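Local atomic coordinates of putative phosphomannomutase (Thermus thermophilus, PDB entry 1TUO), a protein that probably acts as a magnesium-dependent mutase of the phosphohexose mutase family, shifting a phosphate group within sugar phosphates, perhaps as a phosphopentomutase. Residues T380-R385 / E449-L454; K411-D414 / G418-W421; V428-S433 / V439-E444. All blocks are in the same frame, centred on the assembly; numbering follows the deposited sequence.

Contact 1. Residues T380-R385 / E449-L454; sequences THAYDR and ELVRAL
Tyr383 and Val451 mark the nearest approach of the two backbones, 6.3 Å from CA to CA, where strand 382-385 passes helix 449-454. The short axes come within 7.8 Å of each other and their N-to-C directions differ by 31°, so strand and helix run roughly the same way. This is helix-on-sheet packing in the C-terminal domain of a phosphohexomutase, whose antiparallel sheet carries helix 448-459 on one face. No hydrogen bond joins the two segments; the contact is apolar and small, and one valine carries nearly all of it.

Val451 points at the strand and spreads its two methyls over alternate strand residues. With CG1 anti to the backbone N (chi1 168°), that branch lies beside the carbonyl carbon and meets the methylene of Asp384, CG1 to CB 3.6 Å. The other branch turns to the earlier strand residue, where Val451 CG2 touches Ala382 CB, also at 3.6 Å, and lies 3.7 Å from Ala382 O. Tyr383, between these two, directs its side chain to the opposite face of the sheet, where it meets Tyr442 and the ring of His268. Strand 382-386 is itself held by backbone hydrogen bonds of Ala382 with Ala445 and of Asp384 with Val443.

Asp384 thus touches the helix through its methylene and not its charge. Arg452 is too distant to pair with it and bridges Glu456 instead. The carboxylate folds back on its own strand: Arg385 N donates to Asp384 OD2 over 2.7 Å, bent to 137° and arriving from above the carboxylate plane.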
ATOM      1  N   THR A 380       4.594   7.529 -23.918  1.00 25.54           N
ATOM      2  CA  THR A 380       3.320   6.827 -23.832  1.00 27.44           C
ATOM      3  C   THR A 380       3.580   5.662 -22.877  1.00 26.69           C
ATOM      4  O   THR A 380       4.687   5.125 -22.840  1.00 27.23           O
ATOM      5  CB  THR A 380       2.870   6.285 -25.206  1.00 29.30           C
ATOM      6  OG1 THR A 380       2.611   7.386 -26.090  1.00 32.74           O
ATOM      7  CG2 THR A 380       1.610   5.448 -25.060  1.00 31.61           C
ATOM      8  N   HIS A 381       2.565   5.273 -22.114  1.00 26.88           N
ATOM      9  CA  HIS A 381       2.710   4.211 -21.128  1.00 25.59           C
ATOM     10  C   HIS A 381       1.815   2.997 -21.312  1.00 25.77           C
ATOM     11  O   HIS A 381       0.621   3.121 -21.579  1.00 26.49           O
ATOM     12  CB  HIS A 381       2.459   4.785 -19.726  1.00 25.06           C
ATOM     13  CG  HIS A 381       2.328   3.743 -18.658  1.00 24.47           C
ATOM     14  ND1 HIS A 381       3.417   3.183 -18.024  1.00 24.31           N
ATOM     15  CD2 HIS A 381       1.235   3.142 -18.129  1.00 24.67           C
ATOM     16  CE1 HIS A 381       3.001   2.283 -17.150  1.00 24.18           C
ATOM     17  NE2 HIS A 381       1.680   2.238 -17.195  1.00 23.58           N
ATOM     18  N   ALA A 382       2.412   1.822 -21.141  1.00 24.25           N
ATOM     19  CA  ALA A 382       1.709   0.545 -21.214  1.00 25.66           C
ATOM     20  C   ALA A 382       2.481  -0.361 -20.262  1.00 24.67           C
ATOM     21  O   ALA A 382       3.706  -0.278 -20.180  1.00 23.61           O
ATOM     22  CB  ALA A 382       1.733  -0.015 -22.639  1.00 26.58           C
ATOM     23  N   TYR A 383       1.781  -1.226 -19.543  1.00 25.27           N
ATOM     24  CA  TYR A 383       2.467  -2.079 -18.591  1.00 25.35           C
ATOM     25  C   TYR A 383       1.738  -3.368 -18.243  1.00 25.97           C
ATOM     26  O   TYR A 383       0.511  -3.453 -18.332  1.00 26.00           O
ATOM     27  CB  TYR A 383       2.730  -1.261 -17.316  1.00 26.63           C
ATOM     28  CG  TYR A 383       3.251  -2.052 -16.141  1.00 30.25           C
ATOM     29  CD1 TYR A 383       2.382  -2.777 -15.327  1.00 32.61           C
ATOM     30  CD2 TYR A 383       4.613  -2.092 -15.852  1.00 32.57           C
ATOM     31  CE1 TYR A 383       2.853  -3.523 -14.259  1.00 34.51           C
ATOM     32  CE2 TYR A 383       5.098  -2.840 -14.780  1.00 34.96           C
ATOM     33  CZ  TYR A 383       4.209  -3.553 -13.991  1.00 34.70           C
ATOM     34  OH  TYR A 383       4.666  -4.310 -12.939  1.00 37.67           O
ATOM     35  N   ASP A 384       2.516  -4.373 -17.852  1.00 26.40           N
ATOM     36  CA  ASP A 384       1.973  -5.660 -17.435  1.00 28.29           C
ATOM     37  C   ASP A 384       3.042  -6.451 -16.696  1.00 30.21           C
ATOM     38  O   ASP A 384       4.236  -6.168 -16.824  1.00 29.72           O
ATOM     39  CB  ASP A 384       1.483  -6.471 -18.636  1.00 28.50           C
ATOM     40  CG  ASP A 384       0.558  -7.602 -18.225  1.00 30.77           C
ATOM     41  OD1 ASP A 384       0.240  -8.467 -19.072  1.00 31.29           O
ATOM     42  OD2 ASP A 384       0.143  -7.614 -17.046  1.00 27.76           O
ATOM     43  N   ARG A 385       2.610  -7.443 -15.926  1.00 32.37           N
ATOM     44  CA  ARG A 385       3.528  -8.281 -15.168  1.00 36.49           C
ATOM     45  C   ARG A 385       3.169  -9.754 -15.336  1.00 37.48           C
ATOM     46  O   ARG A 385       1.993 -10.114 -15.360  1.00 38.16           O
ATOM     47  CB  ARG A 385       3.488  -7.899 -13.684  1.00 38.20           C
ATOM     48  CG  ARG A 385       4.189  -8.889 -12.761  1.00 42.14           C
ATOM     49  CD  ARG A 385       4.318  -8.332 -11.352  1.00 45.53           C
ATOM     50  NE  ARG A 385       3.038  -7.886 -10.807  1.00 48.03           N
ATOM     51  CZ  ARG A 385       2.018  -8.690 -10.514  1.00 50.05           C
ATOM     52  NH1 ARG A 385       2.118 -10.000 -10.708  1.00 50.88           N
ATOM     53  NH2 ARG A 385       0.894  -8.180 -10.026  1.00 51.24           N
ATOM     54  N   GLU A 449       0.539  -3.731 -27.084  1.00 23.29           N
ATOM     55  CA  GLU A 449       0.943  -4.769 -28.024  1.00 22.85           C
ATOM     56  C   GLU A 449       2.415  -5.099 -27.879  1.00 22.09           C
ATOM     57  O   GLU A 449       2.796  -6.271 -27.921  1.00 21.99           O
ATOM     58  CB  GLU A 449       0.647  -4.352 -29.471  1.00 24.02           C
ATOM     59  CG  GLU A 449      -0.839  -4.345 -29.791  1.00 28.03           C
ATOM     60  CD  GLU A 449      -1.590  -3.280 -29.023  1.00 29.87           C
ATOM     61  OE1 GLU A 449      -2.740  -3.545 -28.616  1.00 31.56           O
ATOM     62  OE2 GLU A 449      -1.031  -2.176 -28.832  1.00 32.53           O
ATOM     63  N   LEU A 450       3.240  -4.071 -27.704  1.00 20.99           N
ATOM     64  CA  LEU A 450       4.675  -4.293 -27.544  1.00 20.73           C
ATOM     65  C   LEU A 450       4.936  -4.922 -26.187  1.00 19.58           C
ATOM     66  O   LEU A 450       5.832  -5.757 -26.042  1.00 19.52           O
ATOM     67  CB  LEU A 450       5.452  -2.983 -27.666  1.00 21.85           C
ATOM     68  CG  LEU A 450       6.967  -3.141 -27.490  1.00 23.27           C
ATOM     69  CD1 LEU A 450       7.508  -4.159 -28.500  1.00 22.78           C
ATOM     70  CD2 LEU A 450       7.645  -1.800 -27.684  1.00 24.02           C
ATOM     71  N   VAL A 451       4.165  -4.509 -25.185  1.00 19.55           N
ATOM     72  CA  VAL A 451       4.304  -5.084 -23.857  1.00 19.72           C
ATOM     73  C   VAL A 451       4.065  -6.593 -23.966  1.00 20.50           C
ATOM     74  O   VAL A 451       4.859  -7.391 -23.473  1.00 20.39           O
ATOM     75  CB  VAL A 451       3.272  -4.488 -22.870  1.00 18.90           C
ATOM     76  CG1 VAL A 451       3.235  -5.300 -21.577  1.00 18.67           C
ATOM     77  CG2 VAL A 451       3.635  -3.042 -22.570  1.00 19.68           C
ATOM     78  N   ARG A 452       2.976  -6.980 -24.629  1.00 20.54           N
ATOM     79  CA  ARG A 452       2.662  -8.401 -24.776  1.00 21.79           C
ATOM     80  C   ARG A 452       3.726  -9.156 -25.572  1.00 20.36           C
ATOM     81  O   ARG A 452       4.093 -10.278 -25.210  1.00 22.57           O
ATOM     82  CB  ARG A 452       1.287  -8.589 -25.432  1.00 22.70           C
ATOM     83  CG  ARG A 452       0.904 -10.054 -25.683  1.00 23.99           C
ATOM     84  CD  ARG A 452       0.899 -10.884 -24.396  1.00 25.63           C
ATOM     85  NE  ARG A 452       0.546 -12.287 -24.631  1.00 25.32           N
ATOM     86  CZ  ARG A 452      -0.673 -12.718 -24.950  1.00 27.77           C
ATOM     87  NH1 ARG A 452      -1.678 -11.862 -25.074  1.00 26.34           N
ATOM     88  NH2 ARG A 452      -0.884 -14.013 -25.162  1.00 27.42           N
ATOM     89  N   ALA A 453       4.223  -8.549 -26.648  1.00 19.72           N
ATOM     90  CA  ALA A 453       5.252  -9.189 -27.467  1.00 19.73           C
ATOM     91  C   ALA A 453       6.514  -9.403 -26.625  1.00 21.73           C
ATOM     92  O   ALA A 453       7.096 -10.489 -26.613  1.00 21.89           O
ATOM     93  CB  ALA A 453       5.573  -8.324 -28.687  1.00 17.69           C
ATOM     94  N   LEU A 454       6.927  -8.363 -25.906  1.00 23.00           N
ATOM     95  CA  LEU A 454       8.112  -8.464 -25.061  1.00 22.73           C
ATOM     96  C   LEU A 454       7.999  -9.598 -24.054  1.00 23.71           C
ATOM     97  O   LEU A 454       8.942 -10.365 -23.867  1.00 24.48           O
ATOM     98  CB  LEU A 454       8.350  -7.149 -24.317  1.00 20.92           C
ATOM     99  CG  LEU A 454       8.914  -6.025 -25.183  1.00 22.66           C
ATOM    100  CD1 LEU A 454       8.898  -4.713 -24.410  1.00 20.46           C
ATOM    101  CD2 LEU A 454      10.329  -6.388 -25.610  1.00 22.63           C
TER

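Contact 2. Residues K411-D414 / G418-W421; sequences KGVD and GVKW
Asp414 and Lys420 form an antiparallel hydrogen-bonded pair, each backbone N-H given to the other's carbonyl. Asp414 N reaches Lys420 O at 2.9 Å, nearly straight at 160° and in the carbonyl plane. The return bond, Lys420 N to Asp414 O, is equally long but more bent, and its donor is tilted from the carbonyl plane. The next pair, Val413 with Trp421, is non-hydrogen-bonded; here Val413 CA approaches Lys420 O at 3.2 Å in a CA-H...O contact, so that carbonyl receives both an N-H and a C-H.

Apolar contacts gather on the face that bears Val413, Val419 and Trp421. Val413 and Trp421 lie side by side, and Val413 CG2 comes obliquely to the five-membered ring, 3.4 Å from Trp421 CD1. The other methyl, Val413 CG1, is 4.0 Å from Val419 CG1, so one valine touches two side chains of the partner strand. The indole in turn meets the ring of Phe430 edge-to-face, carrying the packing on to the next strand.

Polar ends lie on the other face. Asp414 and Lys420 project from it together, but their charged groups do not meet. Asp414 OD2 accepts from Leu416 N, the bond of an Asx turn, just as the chain begins to reverse. Lys420 is extended until chi3 (-65°) bends it; NZ donates to Phe291 O and makes cation-pi contacts with Phe291 and Trp427.

Backbone shape adds a constraint: at Gly412 and at Gly418 a CB would collide with the carbonyl O of the preceding residue. The whole is a beta hairpin, with strand 410-414 forming one edge of the antiparallel sheet of the phosphohexomutase C-terminal domain.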
ATOM      1  N   LYS A 411      19.754  -1.127 -24.692  1.00 44.95           N
ATOM      2  CA  LYS A 411      20.484   0.099 -24.398  1.00 46.02           C
ATOM      3  C   LYS A 411      21.107   0.038 -23.003  1.00 46.04           C
ATOM      4  O   LYS A 411      21.215   1.056 -22.315  1.00 47.73           O
ATOM      5  CB  LYS A 411      19.526   1.290 -24.498  1.00 47.25           C
ATOM      6  CG  LYS A 411      20.187   2.656 -24.464  1.00 49.72           C
ATOM      7  CD  LYS A 411      19.149   3.759 -24.632  1.00 51.61           C
ATOM      8  CE  LYS A 411      19.797   5.134 -24.648  1.00 52.37           C
ATOM      9  NZ  LYS A 411      18.789   6.215 -24.826  1.00 52.65           N
ATOM     10  N   GLY A 412      21.512  -1.159 -22.585  1.00 44.61           N
ATOM     11  CA  GLY A 412      22.122  -1.315 -21.275  1.00 43.02           C
ATOM     12  C   GLY A 412      21.322  -2.188 -20.325  1.00 41.67           C
ATOM     13  O   GLY A 412      20.205  -2.604 -20.640  1.00 41.93           O
ATOM     14  N   VAL A 413      21.897  -2.463 -19.157  1.00 39.46           N
ATOM     15  CA  VAL A 413      21.257  -3.293 -18.141  1.00 37.37           C
ATOM     16  C   VAL A 413      21.470  -2.696 -16.751  1.00 35.98           C
ATOM     17  O   VAL A 413      22.487  -2.055 -16.497  1.00 35.28           O
ATOM     18  CB  VAL A 413      21.838  -4.723 -18.156  1.00 38.03           C
ATOM     19  CG1 VAL A 413      21.205  -5.561 -17.062  1.00 38.51           C
ATOM     20  CG2 VAL A 413      21.609  -5.358 -19.517  1.00 39.61           C
ATOM     21  N   ASP A 414      20.509  -2.915 -15.859  1.00 33.47           N
ATOM     22  CA  ASP A 414      20.589  -2.404 -14.491  1.00 31.29           C
ATOM     23  C   ASP A 414      20.220  -3.532 -13.533  1.00 30.57           C
ATOM     24  O   ASP A 414      19.102  -4.054 -13.570  1.00 31.04           O
ATOM     25  CB  ASP A 414      19.638  -1.209 -14.330  1.00 29.93           C
ATOM     26  CG  ASP A 414      19.800  -0.491 -12.993  1.00 29.28           C
ATOM     27  OD1 ASP A 414      19.327   0.662 -12.891  1.00 26.37           O
ATOM     28  OD2 ASP A 414      20.379  -1.072 -12.049  1.00 27.11           O
ATOM     29  N   GLY A 418      17.335  -7.379  -8.985  1.00 32.57           N
ATOM     30  CA  GLY A 418      16.864  -8.296 -10.005  1.00 33.38           C
ATOM     31  C   GLY A 418      17.698  -7.976 -11.228  1.00 34.25           C
ATOM     32  O   GLY A 418      18.860  -7.591 -11.092  1.00 35.64           O
ATOM     33  N   VAL A 419      17.128  -8.123 -12.421  1.00 32.97           N
ATOM     34  CA  VAL A 419      17.859  -7.814 -13.643  1.00 33.71           C
ATOM     35  C   VAL A 419      16.948  -7.061 -14.604  1.00 33.20           C
ATOM     36  O   VAL A 419      15.917  -7.580 -15.022  1.00 33.34           O
ATOM     37  CB  VAL A 419      18.362  -9.095 -14.346  1.00 35.12           C
ATOM     38  CG1 VAL A 419      19.232  -8.717 -15.530  1.00 37.13           C
ATOM     39  CG2 VAL A 419      19.133  -9.967 -13.366  1.00 36.30           C
ATOM     40  N   LYS A 420      17.328  -5.834 -14.948  1.00 32.48           N
ATOM     41  CA  LYS A 420      16.524  -5.028 -15.854  1.00 32.60           C
ATOM     42  C   LYS A 420      17.230  -4.747 -17.169  1.00 33.57           C
ATOM     43  O   LYS A 420      18.298  -4.134 -17.193  1.00 31.58           O
ATOM     44  CB  LYS A 420      16.143  -3.692 -15.191  1.00 32.06           C
ATOM     45  CG  LYS A 420      15.267  -2.796 -16.068  1.00 31.11           C
ATOM     46  CD  LYS A 420      14.948  -1.448 -15.420  1.00 31.27           C
ATOM     47  CE  LYS A 420      14.102  -1.594 -14.166  1.00 30.63           C
ATOM     48  NZ  LYS A 420      13.739  -0.266 -13.579  1.00 31.73           N
ATOM     49  N   TRP A 421      16.637  -5.213 -18.266  1.00 35.21           N
ATOM     50  CA  TRP A 421      17.199  -4.964 -19.585  1.00 36.95           C
ATOM     51  C   TRP A 421      16.605  -3.659 -20.083  1.00 36.99           C
ATOM     52  O   TRP A 421      15.383  -3.493 -20.135  1.00 36.10           O
ATOM     53  CB  TRP A 421      16.869  -6.103 -20.556  1.00 39.78           C
ATOM     54  CG  TRP A 421      17.669  -7.350 -20.307  1.00 43.62           C
ATOM     55  CD1 TRP A 421      18.862  -7.438 -19.648  1.00 43.90           C
ATOM     56  CD2 TRP A 421      17.359  -8.676 -20.752  1.00 45.48           C
ATOM     57  NE1 TRP A 421      19.314  -8.735 -19.655  1.00 45.79           N
ATOM     58  CE2 TRP A 421      18.411  -9.516 -20.326  1.00 45.95           C
ATOM     59  CE3 TRP A 421      16.293  -9.238 -21.470  1.00 47.01           C
ATOM     60  CZ2 TRP A 421      18.431 -10.890 -20.593  1.00 47.13           C
ATOM     61  CZ3 TRP A 421      16.313 -10.607 -21.736  1.00 47.19           C
ATOM     62  CH2 TRP A 421      17.376 -11.414 -21.297  1.00 48.24           C
TER

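Contact 3. Residues V428-S433 / V439-E444; sequences VLFRAS and VRIYVE
The Tyr442 ring has Leu429 O at its edge, in plane and 3.5 Å from CD1, while Leu429 CD2 packs against the same CD1. Its hydroxyl meets two guanidinium groups differently: Arg431 NE donates a long, bent bond to OH (3.3 Å, 138°) within the guanidinium plane, whereas OH lies over one face of the Arg440 guanidinium, toward its rim. The planes of the Arg431 group and the ring are 45° apart, and Arg431 CD rests 3.4 Å from Tyr442 CE1. This is a beta hairpin of the C-terminal domain; the RASGTEP sequence starts at Arg431 and runs into a turn whose residues 434-438 are not modelled, consistent with the phosphate-binding loop of relatives.

A bend at its third torsion brings the Arg431 guanidinium to the hydroxyl, and NH1 bridges Asp417. Replacing Tyr442 by an alanine would probably leave Arg431 NE without its hydroxyl mate and open a gap beside Leu429.

Reciprocal backbone bonds join Leu429 with Tyr442 and Arg431 with Arg440, the straightest being Leu429 N to Tyr442 O (2.8 Å, 175°). The face of Phe430 and Ile441 is apolar: Phe430 CD2 meets Ile441 CG1 obliquely, and Val428 CG1 touches Val443 CG2 at 4.0 Å.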
ATOM      1  N   VAL A 428      12.452  -4.239 -19.518  1.00 29.34           N
ATOM      2  CA  VAL A 428      12.040  -5.569 -19.096  1.00 27.98           C
ATOM      3  C   VAL A 428      12.815  -5.942 -17.840  1.00 28.77           C
ATOM      4  O   VAL A 428      14.046  -5.998 -17.857  1.00 27.72           O
ATOM      5  CB  VAL A 428      12.326  -6.618 -20.182  1.00 28.18           C
ATOM      6  CG1 VAL A 428      11.858  -7.984 -19.715  1.00 28.02           C
ATOM      7  CG2 VAL A 428      11.629  -6.224 -21.477  1.00 26.07           C
ATOM      8  N   LEU A 429      12.089  -6.200 -16.759  1.00 27.48           N
ATOM      9  CA  LEU A 429      12.702  -6.543 -15.484  1.00 29.16           C
ATOM     10  C   LEU A 429      12.402  -7.964 -15.032  1.00 30.76           C
ATOM     11  O   LEU A 429      11.241  -8.372 -14.975  1.00 29.84           O
ATOM     12  CB  LEU A 429      12.223  -5.566 -14.403  1.00 26.45           C
ATOM     13  CG  LEU A 429      12.602  -5.858 -12.946  1.00 27.00           C
ATOM     14  CD1 LEU A 429      14.106  -5.693 -12.763  1.00 26.79           C
ATOM     15  CD2 LEU A 429      11.849  -4.909 -12.021  1.00 26.03           C
ATOM     16  N   PHE A 430      13.456  -8.711 -14.713  1.00 33.25           N
ATOM     17  CA  PHE A 430      13.309 -10.074 -14.218  1.00 36.41           C
ATOM     18  C   PHE A 430      13.645 -10.047 -12.727  1.00 38.35           C
ATOM     19  O   PHE A 430      14.711  -9.570 -12.337  1.00 38.74           O
ATOM     20  CB  PHE A 430      14.278 -11.040 -14.916  1.00 36.28           C
ATOM     21  CG  PHE A 430      14.182 -11.036 -16.415  1.00 35.96           C
ATOM     22  CD1 PHE A 430      14.825 -10.057 -17.165  1.00 36.09           C
ATOM     23  CD2 PHE A 430      13.471 -12.030 -17.080  1.00 37.17           C
ATOM     24  CE1 PHE A 430      14.763 -10.069 -18.556  1.00 36.12           C
ATOM     25  CE2 PHE A 430      13.401 -12.049 -18.471  1.00 36.07           C
ATOM     26  CZ  PHE A 430      14.048 -11.070 -19.209  1.00 36.81           C
ATOM     27  N   ARG A 431      12.736 -10.552 -11.900  1.00 41.10           N
ATOM     28  CA  ARG A 431      12.948 -10.600 -10.455  1.00 44.53           C
ATOM     29  C   ARG A 431      12.594 -11.971  -9.903  1.00 46.62           C
ATOM     30  O   ARG A 431      11.443 -12.400  -9.981  1.00 47.36           O
ATOM     31  CB  ARG A 431      12.106  -9.534  -9.748  1.00 44.84           C
ATOM     32  CG  ARG A 431      12.726  -8.149  -9.755  1.00 45.93           C
ATOM     33  CD  ARG A 431      11.816  -7.126  -9.086  1.00 47.35           C
ATOM     34  NE  ARG A 431      11.408  -7.527  -7.741  1.00 49.25           N
ATOM     35  CZ  ARG A 431      12.246  -7.733  -6.730  1.00 49.22           C
ATOM     36  NH1 ARG A 431      13.550  -7.580  -6.906  1.00 51.13           N
ATOM     37  NH2 ARG A 431      11.779  -8.092  -5.541  1.00 49.28           N
ATOM     38  N   ALA A 432      13.588 -12.653  -9.344  1.00 48.97           N
ATOM     39  CA  ALA A 432      13.378 -13.980  -8.776  1.00 51.41           C
ATOM     40  C   ALA A 432      12.987 -13.887  -7.305  1.00 52.87           C
ATOM     41  O   ALA A 432      13.819 -14.087  -6.418  1.00 53.88           O
ATOM     42  CB  ALA A 432      14.642 -14.820  -8.929  1.00 52.20           C
ATOM     43  N   SER A 433      11.718 -13.582  -7.052  1.00 53.81           N
ATOM     44  CA  SER A 433      11.211 -13.461  -5.689  1.00 54.87           C
ATOM     45  C   SER A 433      10.775 -14.815  -5.137  1.00 54.72           C
ATOM     46  O   SER A 433      11.542 -15.780  -5.147  1.00 54.79           O
ATOM     47  CB  SER A 433      10.033 -12.483  -5.653  1.00 56.08           C
ATOM     48  OG  SER A 433       9.462 -12.414  -4.356  1.00 57.74           O
ATOM     49  N   VAL A 439       9.636 -16.766 -10.889  1.00 44.97           N
ATOM     50  CA  VAL A 439      10.218 -15.547 -11.438  1.00 44.77           C
ATOM     51  C   VAL A 439       9.121 -14.583 -11.872  1.00 43.82           C
ATOM     52  O   VAL A 439       8.088 -14.997 -12.396  1.00 43.69           O
ATOM     53  CB  VAL A 439      11.115 -15.854 -12.656  1.00 45.48           C
ATOM     54  CG1 VAL A 439      11.714 -14.564 -13.202  1.00 45.84           C
ATOM     55  CG2 VAL A 439      12.216 -16.824 -12.256  1.00 47.07           C
ATOM     56  N   ARG A 440       9.353 -13.295 -11.649  1.00 42.04           N
ATOM     57  CA  ARG A 440       8.384 -12.275 -12.019  1.00 40.92           C
ATOM     58  C   ARG A 440       8.967 -11.363 -13.086  1.00 38.47           C
ATOM     59  O   ARG A 440      10.078 -10.849 -12.945  1.00 37.25           O
ATOM     60  CB  ARG A 440       7.984 -11.457 -10.791  1.00 43.32           C
ATOM     61  CG  ARG A 440       7.452 -12.306  -9.650  1.00 45.77           C
ATOM     62  CD  ARG A 440       7.024 -11.448  -8.468  1.00 49.28           C
ATOM     63  NE  ARG A 440       5.933 -10.541  -8.814  1.00 51.58           N
ATOM     64  CZ  ARG A 440       5.312  -9.753  -7.942  1.00 52.74           C
ATOM     65  NH1 ARG A 440       5.670  -9.759  -6.663  1.00 53.81           N
ATOM     66  NH2 ARG A 440       4.330  -8.959  -8.347  1.00 53.04           N
ATOM     67  N   ILE A 441       8.215 -11.179 -14.165  1.00 35.30           N
ATOM     68  CA  ILE A 441       8.658 -10.331 -15.256  1.00 32.75           C
ATOM     69  C   ILE A 441       7.775  -9.091 -15.335  1.00 30.35           C
ATOM     70  O   ILE A 441       6.555  -9.188 -15.490  1.00 29.66           O
ATOM     71  CB  ILE A 441       8.617 -11.095 -16.604  1.00 32.43           C
ATOM     72  CG1 ILE A 441       9.495 -12.350 -16.508  1.00 33.25           C
ATOM     73  CG2 ILE A 441       9.108 -10.202 -17.729  1.00 31.36           C
ATOM     74  CD1 ILE A 441       9.574 -13.168 -17.795  1.00 33.95           C
ATOM     75  N   TYR A 442       8.402  -7.929 -15.199  1.00 27.95           N
ATOM     76  CA  TYR A 442       7.700  -6.650 -15.261  1.00 25.23           C
ATOM     77  C   TYR A 442       8.087  -6.002 -16.581  1.00 23.28           C
ATOM     78  O   TYR A 442       9.268  -5.940 -16.916  1.00 24.83           O
ATOM     79  CB  TYR A 442       8.140  -5.717 -14.125  1.00 24.58           C
ATOM     80  CG  TYR A 442       8.168  -6.332 -12.743  1.00 25.27           C
ATOM     81  CD1 TYR A 442       9.105  -7.311 -12.415  1.00 25.51           C
ATOM     82  CD2 TYR A 442       7.281  -5.908 -11.752  1.00 25.20           C
ATOM     83  CE1 TYR A 442       9.163  -7.850 -11.136  1.00 27.32           C
ATOM     84  CE2 TYR A 442       7.333  -6.442 -10.468  1.00 27.34           C
ATOM     85  CZ  TYR A 442       8.278  -7.412 -10.169  1.00 28.62           C
ATOM     86  OH  TYR A 442       8.346  -7.938  -8.900  1.00 31.93           O
ATOM     87  N   VAL A 443       7.102  -5.522 -17.332  1.00 21.66           N
ATOM     88  CA  VAL A 443       7.397  -4.892 -18.606  1.00 20.72           C
ATOM     89  C   VAL A 443       6.666  -3.583 -18.818  1.00 20.94           C
ATOM     90  O   VAL A 443       5.461  -3.478 -18.573  1.00 21.38           O
ATOM     91  CB  VAL A 443       7.050  -5.820 -19.811  1.00 18.95           C
ATOM     92  CG1 VAL A 443       7.217  -5.065 -21.121  1.00 19.78           C
ATOM     93  CG2 VAL A 443       7.963  -7.045 -19.812  1.00 21.12           C
ATOM     94  N   GLU A 444       7.423  -2.577 -19.250  1.00 20.02           N
ATOM     95  CA  GLU A 444       6.859  -1.285 -19.590  1.00 20.84           C
ATOM     96  C   GLU A 444       7.312  -0.985 -21.012  1.00 20.95           C
ATOM     97  O   GLU A 444       8.489  -1.156 -21.353  1.00 21.51           O
ATOM     98  CB  GLU A 444       7.354  -0.169 -18.663  1.00 20.17           C
ATOM     99  CG  GLU A 444       6.861   1.194 -19.134  1.00 22.09           C
ATOM    100  CD  GLU A 444       7.087   2.302 -18.130  1.00 23.22           C
ATOM    101  OE1 GLU A 444       8.171   2.330 -17.508  1.00 23.92           O
ATOM    102  OE2 GLU A 444       6.182   3.151 -17.982  1.00 24.13           O
TER

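How the contacts relate
From the N terminus, strand 382-386 is the first strand of the sheet and forms one edge of it; helix 448-459 closes contact 1 near the C terminus. Within that long loop the chain makes two hairpins in series: contact 2 closes the first and contact 3, further along, the second. Strand 410-414 lies at the far edge, so contacts 1 and 2 stand apart, about 17 Å between centres. Contact 3 touches both: Phe430 N and Val419 O join it to contact 2 at 2.7 Å, while His381 ND1 and Glu444 OE2 (2.8 Å) join it to contact 1. Together with the strand pairings between them, the three link all five strands and the helix packed on them.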